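Local coordinates for protein xylanase Y (Bacillus halodurans, PDB 1WU4) that hydrolyses xylooligosaccharides of three or more units, releasing xylose from the reducing end with inversion of anomeric configuration, at residues Asp89-Trp92 against Asn93-Lys97; Phe139-Arg143 against Trp144-Asp148; Pro151-Tyr154 against Ser155-Arg159; Tyr198-Pro201 against His202-Leu206. The protein carries 1 engineered substitution. All blocks are in the same frame, centred on the assembly; numbering follows the deposited sequence.

Contact 1 of 4, residues Asp89-Trp92 against Asn93-Lys97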
loop_
_atom_site.group_PDB
_atom_site.type_symbol
_atom_site.label_atom_id
_atom_site.label_comp_id
_atom_site.label_asym_id
_atom_site.label_seq_id
_atom_site.Cartn_x
_atom_site.Cartn_y
_atom_site.Cartn_z
ATOM N N ASP A 89 16.821 -5.471 -5.346
ATOM C CA ASP A 89 17.937 -5.821 -4.471
ATOM C C ASP A 89 18.644 -4.611 -3.869
ATOM O O ASP A 89 19.064 -4.649 -2.715
ATOM C CB ASP A 89 18.938 -6.697 -5.228
ATOM C CG ASP A 89 18.422 -8.106 -5.454
ATOM O OD1 ASP A 89 19.065 -8.870 -6.208
ATOM O OD2 ASP A 89 17.372 -8.457 -4.869
ATOM N N ARG A 90 18.781 -3.540 -4.645
ATOM C CA ARG A 90 19.424 -2.336 -4.136
ATOM C C ARG A 90 18.619 -1.775 -2.961
ATOM O O ARG A 90 19.181 -1.397 -1.932
ATOM C CB ARG A 90 19.535 -1.278 -5.239
ATOM C CG ARG A 90 20.705 -1.482 -6.202
ATOM C CD ARG A 90 20.634 -0.475 -7.344
ATOM N NE ARG A 90 21.763 -0.573 -8.269
ATOM C CZ ARG A 90 22.958 -0.030 -8.057
ATOM N NH1 ARG A 90 23.195 0.658 -6.949
ATOM N NH2 ARG A 90 23.916 -0.168 -8.965
ATOM N N ILE A 91 17.298 -1.737 -3.115
ATOM C CA ILE A 91 16.418 -1.219 -2.072
ATOM C C ILE A 91 16.378 -2.135 -0.847
ATOM O O ILE A 91 16.494 -1.672 0.290
ATOM C CB ILE A 91 14.977 -1.038 -2.610
ATOM C CG1 ILE A 91 14.964 0.019 -3.719
ATOM C CG2 ILE A 91 14.040 -0.636 -1.477
ATOM C CD1 ILE A 91 13.633 0.135 -4.443
ATOM N N TRP A 92 16.212 -3.432 -1.079
ATOM C CA TRP A 92 16.152 -4.396 0.014
ATOM C C TRP A 92 17.476 -4.414 0.783
ATOM O O TRP A 92 17.492 -4.523 2.007
ATOM C CB TRP A 92 15.830 -5.783 -0.547
ATOM C CG TRP A 92 15.774 -6.888 0.468
ATOM C CD1 TRP A 92 16.384 -8.105 0.373
ATOM C CD2 TRP A 92 15.049 -6.900 1.710
ATOM N NE1 TRP A 92 16.086 -8.874 1.471
ATOM C CE2 TRP A 92 15.269 -8.161 2.307
ATOM C CE3 TRP A 92 14.234 -5.971 2.374
ATOM C CZ2 TRP A 92 14.706 -8.521 3.538
ATOM C CZ3 TRP A 92 13.673 -6.331 3.601
ATOM C CH2 TRP A 92 13.914 -7.596 4.167
ATOM N N ASN A 93 18.585 -4.293 0.061
ATOM C CA ASN A 93 19.895 -4.286 0.697
ATOM C C ASN A 93 20.024 -3.073 1.625
ATOM O O ASN A 93 20.489 -3.199 2.759
ATOM C CB ASN A 93 20.996 -4.270 -0.369
ATOM C CG ASN A 93 22.376 -4.500 0.215
ATOM O OD1 ASN A 93 22.560 -5.350 1.089
ATOM N ND2 ASN A 93 23.359 -3.753 -0.277
ATOM N N TRP A 94 19.598 -1.905 1.149
ATOM C CA TRP A 94 19.663 -0.685 1.951
ATOM C C TRP A 94 18.781 -0.855 3.185
ATOM O O TRP A 94 19.153 -0.472 4.295
ATOM C CB TRP A 94 19.162 0.511 1.135
ATOM C CG TRP A 94 19.607 1.864 1.639
ATOM C CD1 TRP A 94 20.663 2.600 1.176
ATOM C CD2 TRP A 94 18.987 2.659 2.663
ATOM N NE1 TRP A 94 20.734 3.801 1.837
ATOM C CE2 TRP A 94 19.720 3.866 2.755
ATOM C CE3 TRP A 94 17.884 2.472 3.510
ATOM C CZ2 TRP A 94 19.385 4.881 3.659
ATOM C CZ3 TRP A 94 17.551 3.485 4.410
ATOM C CH2 TRP A 94 18.302 4.676 4.474
ATOM N N THR A 95 17.602 -1.430 2.971
ATOM C CA THR A 95 16.639 -1.663 4.039
ATOM C C THR A 95 17.210 -2.542 5.149
ATOM O O THR A 95 17.119 -2.204 6.330
ATOM C CB THR A 95 15.366 -2.324 3.474
ATOM O OG1 THR A 95 14.778 -1.460 2.495
ATOM C CG2 THR A 95 14.358 -2.586 4.583
ATOM N N MET A 96 17.792 -3.673 4.770
ATOM C CA MET A 96 18.366 -4.582 5.752
ATOM C C MET A 96 19.590 -3.999 6.446
ATOM O O MET A 96 19.810 -4.229 7.634
ATOM C CB MET A 96 18.737 -5.908 5.085
ATOM C CG MET A 96 17.559 -6.850 4.880
ATOM S SD MET A 96 16.746 -7.257 6.442
ATOM C CE MET A 96 18.106 -7.951 7.353
ATOM N N LYS A 97 20.376 -3.232 5.706
ATOM C CA LYS A 97 21.584 -2.637 6.254
ATOM C C LYS A 97 21.324 -1.493 7.233
ATOM O O LYS A 97 21.936 -1.427 8.300
ATOM C CB LYS A 97 22.461 -2.134 5.106
ATOM C CG LYS A 97 23.813 -1.588 5.530
ATOM C CD LYS A 97 24.570 -1.019 4.335
ATOM C CE LYS A 97 24.727 -2.050 3.223
ATOM N NZ LYS A 97 25.464 -3.267 3.668
#

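Contact 2 of 4, residues Phe139-Arg143 against Trp144-Asp148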
loop_
_atom_site.group_PDB
_atom_site.type_symbol
_atom_site.label_atom_id
_atom_site.label_comp_id
_atom_site.label_asym_id
_atom_site.label_seq_id
_atom_site.Cartn_x
_atom_site.Cartn_y
_atom_site.Cartn_z
ATOM N N PHE A 139 6.917 -12.347 -3.791
ATOM C CA PHE A 139 6.866 -12.176 -5.240
ATOM C C PHE A 139 8.265 -12.285 -5.851
ATOM O O PHE A 139 8.438 -12.891 -6.910
ATOM C CB PHE A 139 6.245 -10.823 -5.615
ATOM C CG PHE A 139 4.750 -10.743 -5.402
ATOM C CD1 PHE A 139 3.989 -11.879 -5.137
ATOM C CD2 PHE A 139 4.101 -9.517 -5.506
ATOM C CE1 PHE A 139 2.599 -11.788 -4.982
ATOM C CE2 PHE A 139 2.717 -9.416 -5.355
ATOM C CZ PHE A 139 1.965 -10.554 -5.093
ATOM N N ALA A 140 9.260 -11.705 -5.183
ATOM C CA ALA A 140 10.635 -11.763 -5.671
ATOM C C ALA A 140 11.097 -13.218 -5.730
ATOM O O ALA A 140 11.708 -13.654 -6.705
ATOM C CB ALA A 140 11.548 -10.960 -4.753
ATOM N N SER A 141 10.808 -13.970 -4.675
ATOM C CA SER A 141 11.186 -15.376 -4.627
ATOM C C SER A 141 10.561 -16.137 -5.789
ATOM O O SER A 141 11.215 -16.951 -6.442
ATOM C CB SER A 141 10.725 -15.999 -3.308
ATOM O OG SER A 141 11.014 -17.389 -3.272
ATOM N N HIS A 142 9.287 -15.865 -6.045
ATOM C CA HIS A 142 8.563 -16.549 -7.106
ATOM C C HIS A 142 9.011 -16.182 -8.518
ATOM O O HIS A 142 9.033 -17.037 -9.405
ATOM C CB HIS A 142 7.064 -16.302 -6.926
ATOM C CG HIS A 142 6.549 -16.749 -5.593
ATOM N ND1 HIS A 142 5.313 -16.383 -5.106
ATOM C CD2 HIS A 142 7.116 -17.522 -4.637
ATOM C CE1 HIS A 142 5.143 -16.906 -3.905
ATOM N NE2 HIS A 142 6.223 -17.602 -3.596
ATOM N N ARG A 143 9.383 -14.924 -8.733
ATOM C CA ARG A 143 9.826 -14.505 -10.059
ATOM C C ARG A 143 11.286 -14.832 -10.342
ATOM O O ARG A 143 11.628 -15.254 -11.448
ATOM C CB ARG A 143 9.650 -12.994 -10.252
ATOM C CG ARG A 143 8.223 -12.485 -10.211
ATOM C CD ARG A 143 8.097 -11.160 -10.966
ATOM N NE ARG A 143 8.183 -11.362 -12.413
ATOM C CZ ARG A 143 7.936 -10.423 -13.324
ATOM N NH1 ARG A 143 7.589 -9.199 -12.953
ATOM N NH2 ARG A 143 8.018 -10.717 -14.614
ATOM N N TRP A 144 12.140 -14.647 -9.342
ATOM C CA TRP A 144 13.575 -14.841 -9.526
ATOM C C TRP A 144 14.242 -15.979 -8.766
ATOM O O TRP A 144 15.384 -16.339 -9.065
ATOM C CB TRP A 144 14.294 -13.533 -9.183
ATOM C CG TRP A 144 13.651 -12.324 -9.798
ATOM C CD1 TRP A 144 13.277 -12.174 -11.102
ATOM C CD2 TRP A 144 13.325 -11.089 -9.143
ATOM N NE1 TRP A 144 12.742 -10.925 -11.304
ATOM C CE2 TRP A 144 12.760 -10.237 -10.119
ATOM C CE3 TRP A 144 13.458 -10.618 -7.830
ATOM C CZ2 TRP A 144 12.326 -8.940 -9.823
ATOM C CZ3 TRP A 144 13.025 -9.325 -7.536
ATOM C CH2 TRP A 144 12.467 -8.504 -8.530
ATOM N N GLY A 145 13.543 -16.540 -7.787
ATOM C CA GLY A 145 14.120 -17.612 -6.999
ATOM C C GLY A 145 14.937 -17.036 -5.857
ATOM O O GLY A 145 15.495 -15.943 -5.974
ATOM N N ASP A 146 15.002 -17.764 -4.748
ATOM C CA ASP A 146 15.756 -17.322 -3.583
ATOM C C ASP A 146 17.254 -17.282 -3.850
ATOM O O ASP A 146 17.819 -18.207 -4.437
ATOM C CB ASP A 146 15.471 -18.241 -2.394
ATOM C CG ASP A 146 14.243 -17.819 -1.611
ATOM O OD1 ASP A 146 13.407 -17.064 -2.157
ATOM O OD2 ASP A 146 14.112 -18.252 -0.448
ATOM N N GLY A 147 17.883 -16.198 -3.411
ATOM C CA GLY A 147 19.311 -16.039 -3.588
ATOM C C GLY A 147 20.070 -16.850 -2.560
ATOM O O GLY A 147 19.550 -17.163 -1.486
ATOM N N ASP A 148 21.308 -17.185 -2.895
ATOM C CA ASP A 148 22.164 -17.972 -2.024
ATOM C C ASP A 148 22.632 -17.171 -0.812
ATOM O O ASP A 148 22.527 -17.630 0.326
ATOM C CB ASP A 148 23.375 -18.466 -2.816
ATOM C CG ASP A 148 22.987 -19.059 -4.157
ATOM O OD1 ASP A 148 22.259 -20.075 -4.172
ATOM O OD2 ASP A 148 23.403 -18.504 -5.197
#

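Contact 3 of 4, residues Pro151-Tyr154 against Ser155-Arg159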
loop_
_atom_site.group_PDB
_atom_site.type_symbol
_atom_site.label_atom_id
_atom_site.label_comp_id
_atom_site.label_asym_id
_atom_site.label_seq_id
_atom_site.Cartn_x
_atom_site.Cartn_y
_atom_site.Cartn_z
ATOM N N PRO A 151 20.903 -10.998 2.552
ATOM C CA PRO A 151 19.481 -11.257 2.807
ATOM C C PRO A 151 18.655 -11.513 1.548
ATOM O O PRO A 151 17.445 -11.285 1.541
ATOM C CB PRO A 151 19.043 -9.983 3.505
ATOM C CG PRO A 151 19.784 -8.945 2.713
ATOM C CD PRO A 151 21.177 -9.548 2.573
ATOM N N PHE A 152 19.293 -12.000 0.493
ATOM C CA PHE A 152 18.586 -12.233 -0.755
ATOM C C PHE A 152 17.851 -13.566 -0.855
ATOM O O PHE A 152 17.396 -13.954 -1.931
ATOM C CB PHE A 152 19.556 -12.026 -1.918
ATOM C CG PHE A 152 20.170 -10.655 -1.929
ATOM C CD1 PHE A 152 19.395 -9.533 -2.210
ATOM C CD2 PHE A 152 21.508 -10.476 -1.594
ATOM C CE1 PHE A 152 19.943 -8.254 -2.152
ATOM C CE2 PHE A 152 22.066 -9.200 -1.533
ATOM C CZ PHE A 152 21.283 -8.087 -1.812
ATOM N N ASN A 153 17.734 -14.259 0.276
ATOM C CA ASN A 153 16.991 -15.515 0.335
ATOM C C ASN A 153 15.570 -15.051 0.665
ATOM O O ASN A 153 15.052 -15.248 1.768
ATOM C CB ASN A 153 17.576 -16.439 1.419
ATOM C CG ASN A 153 17.759 -15.749 2.761
ATOM O OD1 ASN A 153 18.083 -14.563 2.835
ATOM N ND2 ASN A 153 17.578 -16.507 3.838
ATOM N N TYR A 154 14.969 -14.414 -0.338
ATOM C CA TYR A 154 13.642 -13.802 -0.261
ATOM C C TYR A 154 12.529 -14.483 0.527
ATOM O O TYR A 154 12.009 -13.902 1.480
ATOM C CB TYR A 154 13.118 -13.517 -1.671
ATOM C CG TYR A 154 14.101 -12.830 -2.593
ATOM C CD1 TYR A 154 14.654 -11.588 -2.273
ATOM C CD2 TYR A 154 14.461 -13.420 -3.802
ATOM C CE1 TYR A 154 15.548 -10.951 -3.145
ATOM C CE2 TYR A 154 15.349 -12.798 -4.674
ATOM C CZ TYR A 154 15.886 -11.567 -4.344
ATOM O OH TYR A 154 16.756 -10.957 -5.220
ATOM N N SER A 155 12.148 -15.695 0.134
ATOM C CA SER A 155 11.052 -16.376 0.819
ATOM C C SER A 155 11.314 -16.632 2.299
ATOM O O SER A 155 10.390 -16.566 3.110
ATOM C CB SER A 155 10.700 -17.691 0.113
ATOM O OG SER A 155 11.691 -18.678 0.321
ATOM N N GLU A 156 12.563 -16.924 2.657
ATOM C CA GLU A 156 12.893 -17.162 4.059
ATOM C C GLU A 156 12.768 -15.857 4.838
ATOM O O GLU A 156 12.327 -15.845 5.988
ATOM C CB GLU A 156 14.317 -17.700 4.207
ATOM C CG GLU A 156 14.557 -19.036 3.539
ATOM C CD GLU A 156 15.911 -19.602 3.892
ATOM O OE1 GLU A 156 16.049 -20.143 5.008
ATOM O OE2 GLU A 156 16.836 -19.491 3.062
ATOM N N GLN A 157 13.168 -14.758 4.206
ATOM C CA GLN A 157 13.084 -13.449 4.838
ATOM C C GLN A 157 11.618 -13.099 5.088
ATOM O O GLN A 157 11.261 -12.607 6.158
ATOM C CB GLN A 157 13.722 -12.386 3.938
ATOM C CG GLN A 157 15.234 -12.515 3.752
ATOM C CD GLN A 157 16.008 -12.312 5.042
ATOM O OE1 GLN A 157 15.605 -11.534 5.906
ATOM N NE2 GLN A 157 17.140 -12.998 5.169
ATOM N N ALA A 158 10.775 -13.368 4.094
ATOM C CA ALA A 158 9.349 -13.081 4.199
ATOM C C ALA A 158 8.688 -13.876 5.318
ATOM O O ALA A 158 7.953 -13.313 6.127
ATOM C CB ALA A 158 8.657 -13.378 2.878
ATOM N N ARG A 159 8.949 -15.179 5.366
ATOM C CA ARG A 159 8.351 -16.023 6.398
ATOM C C ARG A 159 8.851 -15.654 7.786
ATOM O O ARG A 159 8.095 -15.676 8.756
ATOM C CB ARG A 159 8.631 -17.502 6.114
ATOM C CG ARG A 159 7.931 -18.027 4.862
ATOM C CD ARG A 159 7.959 -19.551 4.796
ATOM N NE ARG A 159 9.315 -20.082 4.695
ATOM C CZ ARG A 159 9.982 -20.225 3.554
ATOM N NH1 ARG A 159 9.423 -19.879 2.403
ATOM N NH2 ARG A 159 11.218 -20.709 3.566
#

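Contact 4 of 4, residues Tyr198-Pro201 against His202-Leu206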
loop_
_atom_site.group_PDB
_atom_site.type_symbol
_atom_site.label_atom_id
_atom_site.label_comp_id
_atom_site.label_asym_id
_atom_site.label_seq_id
_atom_site.Cartn_x
_atom_site.Cartn_y
_atom_site.Cartn_z
ATOM N N TYR A 198 -4.157 0.460 6.359
ATOM C CA TYR A 198 -3.163 -0.599 6.547
ATOM C C TYR A 198 -3.743 -1.985 6.272
ATOM O O TYR A 198 -3.001 -2.961 6.141
ATOM C CB TYR A 198 -2.655 -0.601 7.990
ATOM C CG TYR A 198 -1.698 0.505 8.383
ATOM C CD1 TYR A 198 -1.551 1.659 7.613
ATOM C CD2 TYR A 198 -0.970 0.408 9.570
ATOM C CE1 TYR A 198 -0.698 2.696 8.023
ATOM C CE2 TYR A 198 -0.125 1.427 9.986
ATOM C CZ TYR A 198 0.008 2.566 9.213
ATOM O OH TYR A 198 0.842 3.575 9.645
ATOM N N HIS A 199 -5.067 -2.081 6.206
ATOM C CA HIS A 199 -5.714 -3.369 5.992
ATOM C C HIS A 199 -5.662 -3.846 4.553
ATOM O O HIS A 199 -6.252 -3.240 3.657
ATOM C CB HIS A 199 -7.154 -3.302 6.501
ATOM C CG HIS A 199 -7.242 -3.176 7.990
ATOM N ND1 HIS A 199 -7.509 -4.249 8.812
ATOM C CD2 HIS A 199 -6.998 -2.126 8.808
ATOM C CE1 HIS A 199 -7.422 -3.865 10.073
ATOM N NE2 HIS A 199 -7.112 -2.582 10.099
ATOM N N LEU A 200 -4.952 -4.951 4.349
ATOM C CA LEU A 200 -4.769 -5.532 3.026
ATOM C C LEU A 200 -5.210 -6.993 3.039
ATOM O O LEU A 200 -4.381 -7.909 3.020
ATOM C CB LEU A 200 -3.293 -5.432 2.636
ATOM C CG LEU A 200 -2.665 -4.039 2.769
ATOM C CD1 LEU A 200 -1.165 -4.133 2.520
ATOM C CD2 LEU A 200 -3.318 -3.069 1.792
ATOM N N PRO A 201 -6.532 -7.232 3.058
ATOM C CA PRO A 201 -7.024 -8.612 3.079
ATOM C C PRO A 201 -6.491 -9.460 1.936
ATOM O O PRO A 201 -6.259 -10.660 2.106
ATOM C CB PRO A 201 -8.546 -8.444 3.047
ATOM C CG PRO A 201 -8.745 -7.122 2.375
ATOM C CD PRO A 201 -7.643 -6.271 2.955
ATOM N N HIS A 202 -6.295 -8.836 0.777
ATOM C CA HIS A 202 -5.776 -9.549 -0.382
ATOM C C HIS A 202 -4.334 -10.008 -0.155
ATOM O O HIS A 202 -3.920 -11.039 -0.681
ATOM C CB HIS A 202 -5.905 -8.688 -1.652
ATOM C CG HIS A 202 -5.456 -7.269 -1.486
ATOM N ND1 HIS A 202 -5.936 -6.446 -0.490
ATOM C CD2 HIS A 202 -4.597 -6.516 -2.215
ATOM C CE1 HIS A 202 -5.392 -5.247 -0.613
ATOM N NE2 HIS A 202 -4.578 -5.262 -1.651
ATOM N N PHE A 203 -3.573 -9.252 0.632
ATOM C CA PHE A 203 -2.201 -9.641 0.951
ATOM C C PHE A 203 -2.257 -10.825 1.919
ATOM O O PHE A 203 -1.524 -11.804 1.765
ATOM C CB PHE A 203 -1.449 -8.490 1.632
ATOM C CG PHE A 203 -0.871 -7.469 0.684
ATOM C CD1 PHE A 203 -1.587 -7.022 -0.425
ATOM C CD2 PHE A 203 0.385 -6.919 0.929
ATOM C CE1 PHE A 203 -1.063 -6.043 -1.274
ATOM C CE2 PHE A 203 0.917 -5.940 0.090
ATOM C CZ PHE A 203 0.195 -5.501 -1.012
ATOM N N TYR A 204 -3.139 -10.740 2.912
ATOM C CA TYR A 204 -3.251 -11.802 3.909
ATOM C C TYR A 204 -3.713 -13.123 3.298
ATOM O O TYR A 204 -3.324 -14.190 3.766
ATOM C CB TYR A 204 -4.185 -11.372 5.049
ATOM C CG TYR A 204 -3.919 -9.971 5.568
ATOM C CD1 TYR A 204 -2.654 -9.383 5.451
ATOM C CD2 TYR A 204 -4.947 -9.207 6.112
ATOM C CE1 TYR A 204 -2.430 -8.068 5.846
ATOM C CE2 TYR A 204 -4.733 -7.890 6.515
ATOM C CZ TYR A 204 -3.472 -7.324 6.370
ATOM O OH TYR A 204 -3.280 -6.001 6.693
ATOM N N GLU A 205 -4.541 -13.055 2.260
ATOM C CA GLU A 205 -5.001 -14.268 1.588
ATOM C C GLU A 205 -3.775 -15.006 1.056
ATOM O O GLU A 205 -3.674 -16.230 1.142
ATOM C CB GLU A 205 -5.919 -13.913 0.415
ATOM C CG GLU A 205 -7.212 -13.237 0.819
ATOM C CD GLU A 205 -8.288 -14.223 1.217
ATOM O OE1 GLU A 205 -7.976 -15.199 1.934
ATOM O OE2 GLU A 205 -9.451 -14.012 0.818
ATOM N N LEU A 206 -2.838 -14.250 0.497
ATOM C CA LEU A 206 -1.628 -14.853 -0.039
ATOM C C LEU A 206 -0.725 -15.335 1.095
ATOM O O LEU A 206 -0.085 -16.379 0.978
ATOM C CB LEU A 206 -0.909 -13.858 -0.953
ATOM C CG LEU A 206 -1.744 -13.486 -2.187
ATOM C CD1 LEU A 206 -1.061 -12.375 -2.966
ATOM C CD2 LEU A 206 -1.949 -14.716 -3.067
#

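Contact 1 of 4, residues Asp89-Trp92 against Asn93-Lys97
Trp92 swings its indole anti to the backbone N (chi1 178°), and Met96, one turn on, sets CG anti to its own carbonyl carbon (chi1 -80°), which lays the two side chains alongside each other, pointing the same way. Met96 CG then sits over one face of the indole, 3.7 Å from the centroid of the Trp92 six-membered ring, a CH-pi contact displaced toward the rim. The bend at chi2 brings the sulfur in obliquely, with Met96 SD 3.6 Å from Trp92 CH2, so the pair is also a Met-aromatic contact. Thr95 crosses the indole at about a right angle and touches it with its methyl, CG2 lying 3.9 Å from Trp92 CZ3. These contacts follow the i+3 and i+4 spacings of helix 85-99, a helix of the (alpha/alpha)6 barrel of glycoside hydrolase family 8. The threonine hydroxyl turns back on the helix: Thr95 OG1 donates to Ile91 O at 2.8 Å from above the carbonyl plane, while Thr95 N reaches the same oxygen at 2.9 Å, so two donors grip one carbonyl. Met96 N to Trp92 O, 2.9 Å, is the backbone bond between the same two residues. Trp92 NE1 bonds to Pro151 O, and Met76 of helix 69-81 also packs against the indole. On another flank of the helix, Asn93 ND2 is held by Asp55 O and Arg90 NH1 by Leu56 O and Gly53 O.

Contact 2 of 4, residues Phe139-Arg143 against Trp144-Asp148
Apolar contact joins Ala140 to Trp144 one turn later, the methyl CB lying 3.5 Å from Trp144 CZ3 and approaching the indole obliquely. Arg143 covers one face of the same ring with the root of its side chain: Arg143 CB stands 3.9 Å from the centroid of the Trp144 five-membered ring, close to the ring normal, a CH-pi contact between neighbours in sequence. Trp144 carries CG beside its backbone N, which folds the indole back along the last turn. Beyond the segments NE1 bonds to Asp83 OD1 and the ring meets Phe88 edge-to-face, so an alanine in place of the tryptophan would probably leave Ala140 CB and Arg143 CB without their aromatic cover and Asp83 without this donor.

Backbone bonds end helix 127-144 here. Trp144 N donates to Ala140 O at 2.9 Å, still an i to i+4 bond; Gly145 N donates to Ser141 O at 2.7 Å, from above the carbonyl plane and bent to 131° at the hydrogen. Gly145, just past the last helical residue, leaves the helix with positive phi (86°) and turns the chain out into the loop; a CB at these backbone angles would jam against the preceding carbonyl oxygen.

A side-chain bond spans the turn: Ser141 OG donates to Asp146 OD1 at 2.7 Å, meeting the carboxylate from above its plane, 43° out. OG is anti to the backbone N, a setting that presents it to the outgoing loop. Asp146 OD2 takes a bond from Ser155 OG of helix 154-167, so one carboxylate links serines of two successive helices.

Contact 3 of 4, residues Pro151-Tyr154 against Ser155-Arg159
Asn153 and Gln157 bring their terminal amides together with planes 72° apart, and the amide of Asn153 meets the carboxylate of Glu156 with planes nearly perpendicular. One face of the Tyr154 ring is covered by Phe152 O, which stands over its centre; the OH goes to Asp89 and Lys85. Gln157 NE2 donates to Asn153 OD1 at 3.0 Å, almost straight at 170°, with the acceptor in the plane of the glutamine amide. From the other branch, Asn153 ND2 donates within its own amide plane to Glu156 OE2 at 3.2 Å, coming down on the carboxylate from above its plane. With Asn153 CG between the backbone N and the carbonyl carbon (chi1 50°), the amide faces both partners. An alanine here would probably leave both the Glu156 carboxylate and the Gln157 amide without their asparagine mate and freer to turn. Gln157 CG lies 3.4 Å from the backbone oxygen Pro151 O, and NE2 3.9 Å from Pro151 CB. Asn153 O accepts from Gln157 N at 3.1 Å and, weakly, from Glu156 N. Asn153, centre of an inverse gamma turn, is at the N-cap position of helix 154-167, its amide binding first-turn side chains rather than capping a backbone N-H.

Contact 4 of 4, residues Tyr198-Pro201 against His202-Leu206
Leu200 packs tightly on Phe203 and Tyr204 at the start of helix 201-210. Its CD1 lies over one face of the phenyl ring, 3.7 Å from the Phe203 centroid and offset toward the rim, while the two side chains run side by side in the same direction. The other branch, CD2, reaches His202 CE1 at 3.9 Å. Tyr204 folds back over the N-cap: with CG beside its backbone N (chi1 -46°), the ring face covers Leu200 O, which stands 3.1 Å above the ring plane near its centre. That oxygen also accepts Tyr204 N at 3.1 Å and, weakly, Phe203 N. At the far end of the tyrosine, Leu200 N donates to Tyr204 OH at 3.1 Å, nearly straight at 166°; Glu131 OE1 is a second partner, so two groups hold the hydroxyl while Leu200 O lies against the ring face.

Toward Glu205, the partly exposed member, less side chain is engaged: CG approaches Pro201 O closely, but the carboxylate turns to Arg227 in a salt bridge. His202 stays buried, with ND1 lacking a polar partner.

Tyr198, just before this turn, lies about 4 Å by side chain from Asp263, the probable proton acceptor. Helix 127-144 packs against Leu200 and Phe203, helix 216-233 against Pro201 and Tyr204, and helix 265-278 against Leu200, Pro201 and His202, placing this helix start deep within the (alpha/alpha)6 barrel.

How the contacts relate
The four contacts follow in series along the chain, none nested in or crossing another. Contact 1 lies within helix 85-99. Contact 2 ends helix 127-144, and contact 3 starts helix 154-167, so together they bracket the connecting loop; a probable hydrogen bond from Gly147 N to Phe152 O pins the loop between them, about 8 Å separating the two centres. Contact 3 also ties back to contact 1 as Phe152 packs on Asp89 and Pro151 on Met96, joining the loop to helix 85-99. Contact 4, at the start of helix 201-210, stands apart nearer the chain centre, touching contact 2 through Phe139 and Leu206 but neither contact 1 nor contact 3.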